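Local structure of putative low molecular weight protein-tyrosine-phosphatase slr0328 (Synechocystis sp., 5O7B) at residues Ser62-Met67 against Ala144-Val149. The protein catalyses the hydrolysis of phosphotyrosine in proteins to tyrosine and phosphate, as a member of the low molecular weight protein-tyrosine-phosphatase family. Numbering follows the deposited sequence.
Sequences SPDRRM and AGFEHV
The Phe146 ring carries Arg66 CB over one face, a CH-pi contact at 4.0 Å from CB to the ring centroid and offset toward the rim. Phe146 CZ, the tip of the ring, lies over the centre of one guanidinium face, 3.6 Å from Arg66 CZ, with the two planes 56° apart. At the edge of the guanidinium, in its plane, lies Asp64 OD2. Arg66 grips this carboxylate side-on: Arg66 NE reaches Asp64 OD1 at 3.1 Å in a salt bridge, while NH2 hydrogen-bonds to OD2 from above the carboxylate plane. A bend at chi3 (-72°) places NE beside Phe146 CZ. Asp64 OD1 also caps the helix 65-68, accepting from Arg66 N at 2.8 Å on the face away from NE. Met67 SD lies at the Phe146 ring edge, 5.4 Å from the ring centroid, a Met-aromatic contact; Met67 CE touches Phe146 CD2 (3.7 Å) and Val149 CG1 (3.6 Å). An alanine in place of Arg66 would keep CB over the ring but would probably open a gap at the ring tip and leave Asp64 without its charged mate. No hydrogen bond joins 62-67 to 144-149; aromatic and apolar contacts do, and the Val149 side chain lies about 4 Å from that of Arg26, probably an active-site residue as in related phosphatases, while the ion pair within 62-67 probably steadies the guanidinium against the ring.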
loop_
_atom_site.group_PDB
_atom_site.type_symbol
_atom_site.label_atom_id
_atom_site.label_comp_id
_atom_site.label_asym_id
_atom_site.label_seq_id
_atom_site.Cartn_x
_atom_site.Cartn_y
_atom_site.Cartn_z
ATOM N N SER A 62 -9.638 4.441 10.524
ATOM C CA SER A 62 -9.579 3.113 9.929
ATOM C C SER A 62 -9.304 3.237 8.429
ATOM O O SER A 62 -9.471 4.313 7.848
ATOM C CB SER A 62 -10.890 2.357 10.162
ATOM O OG SER A 62 -11.223 2.251 11.542
ATOM N N PRO A 63 -8.868 2.156 7.780
ATOM C CA PRO A 63 -8.688 2.206 6.324
ATOM C C PRO A 63 -9.999 2.511 5.623
ATOM O O PRO A 63 -11.084 2.218 6.133
ATOM C CB PRO A 63 -8.181 0.804 5.972
ATOM C CG PRO A 63 -7.540 0.317 7.215
ATOM C CD PRO A 63 -8.349 0.899 8.349
ATOM N N ASP A 64 -9.883 3.118 4.444
ATOM C CA ASP A 64 -11.055 3.533 3.689
ATOM C C ASP A 64 -12.044 2.382 3.545
ATOM O O ASP A 64 -11.670 1.264 3.180
ATOM C CB ASP A 64 -10.635 4.051 2.316
ATOM C CG ASP A 64 -11.800 4.603 1.527
ATOM O OD1 ASP A 64 -12.571 3.799 0.980
ATOM O OD2 ASP A 64 -11.948 5.840 1.458
ATOM N N ARG A 65 -13.312 2.677 3.852
ATOM C CA ARG A 65 -14.372 1.674 3.861
ATOM C C ARG A 65 -14.451 0.902 2.556
ATOM O O ARG A 65 -14.775 -0.291 2.559
ATOM C CB ARG A 65 -15.714 2.350 4.146
ATOM C CG ARG A 65 -15.826 2.946 5.549
ATOM N N ARG A 66 -14.172 1.564 1.432
ATOM C CA ARG A 66 -14.216 0.883 0.145
ATOM C C ARG A 66 -13.066 -0.099 -0.001
ATOM O O ARG A 66 -13.238 -1.177 -0.578
ATOM C CB ARG A 66 -14.195 1.906 -0.990
ATOM C CG ARG A 66 -15.401 2.816 -1.016
ATOM C CD ARG A 66 -15.192 3.982 -1.956
ATOM N NE ARG A 66 -14.242 4.948 -1.411
ATOM C CZ ARG A 66 -13.738 5.971 -2.093
ATOM N NH1 ARG A 66 -14.091 6.176 -3.357
ATOM N NH2 ARG A 66 -12.873 6.788 -1.510
ATOM N N MET A 67 -11.882 0.255 0.508
ATOM C CA MET A 67 -10.724 -0.617 0.339
ATOM C C MET A 67 -10.820 -1.845 1.236
ATOM O O MET A 67 -10.376 -2.931 0.852
ATOM C CB MET A 67 -9.433 0.154 0.613
ATOM C CG MET A 67 -8.161 -0.690 0.511
ATOM S SD MET A 67 -7.886 -1.482 -1.100
ATOM C CE MET A 67 -7.046 -0.163 -1.964
ATOM N N ALA A 144 -13.546 0.018 -9.243
ATOM C CA ALA A 144 -12.598 -0.658 -10.125
ATOM C C ALA A 144 -11.168 -0.188 -9.884
ATOM O O ALA A 144 -10.230 -0.984 -9.993
ATOM C CB ALA A 144 -12.995 -0.453 -11.586
ATOM N N GLY A 145 -10.977 1.093 -9.552
ATOM C CA GLY A 145 -9.652 1.560 -9.174
ATOM C C GLY A 145 -9.121 0.895 -7.916
ATOM O O GLY A 145 -7.907 0.770 -7.734
ATOM N N PHE A 146 -10.013 0.463 -7.031
ATOM C CA PHE A 146 -9.559 -0.219 -5.824
ATOM C C PHE A 146 -9.058 -1.620 -6.140
ATOM O O PHE A 146 -8.065 -2.074 -5.561
ATOM C CB PHE A 146 -10.681 -0.255 -4.791
ATOM C CG PHE A 146 -10.874 1.053 -4.076
ATOM C CD1 PHE A 146 -11.617 2.073 -4.653
ATOM C CD2 PHE A 146 -10.287 1.273 -2.837
ATOM C CE1 PHE A 146 -11.785 3.285 -4.001
ATOM C CE2 PHE A 146 -10.447 2.480 -2.184
ATOM C CZ PHE A 146 -11.197 3.487 -2.766
ATOM N N GLU A 147 -9.727 -2.318 -7.062
ATOM C CA GLU A 147 -9.258 -3.640 -7.452
ATOM C C GLU A 147 -7.929 -3.547 -8.189
ATOM O O GLU A 147 -7.068 -4.420 -8.025
ATOM C CB GLU A 147 -10.306 -4.357 -8.313
ATOM C CG GLU A 147 -11.723 -4.296 -7.781
ATOM C CD GLU A 147 -12.165 -5.581 -7.143
ATOM O OE1 GLU A 147 -11.321 -6.461 -6.928
ATOM O OE2 GLU A 147 -13.365 -5.720 -6.849
ATOM N N HIS A 148 -7.732 -2.488 -8.991
ATOM C CA HIS A 148 -6.452 -2.319 -9.675
ATOM C C HIS A 148 -5.316 -2.153 -8.683
ATOM O O HIS A 148 -4.231 -2.708 -8.883
ATOM C CB HIS A 148 -6.477 -1.127 -10.637
ATOM C CG HIS A 148 -5.445 -1.216 -11.729
ATOM N ND1 HIS A 148 -4.427 -0.299 -11.874
ATOM C CD2 HIS A 148 -5.268 -2.126 -12.719
ATOM C CE1 HIS A 148 -3.672 -0.633 -12.910
ATOM N NE2 HIS A 148 -4.161 -1.737 -13.442
ATOM N N VAL A 149 -5.537 -1.379 -7.618
ATOM C CA VAL A 149 -4.534 -1.274 -6.557
ATOM C C VAL A 149 -4.153 -2.663 -6.060
ATOM O O VAL A 149 -2.969 -3.000 -5.948
ATOM C CB VAL A 149 -5.050 -0.383 -5.412
ATOM C CG1 VAL A 149 -4.176 -0.533 -4.183
ATOM C CG2 VAL A 149 -5.114 1.077 -5.852
#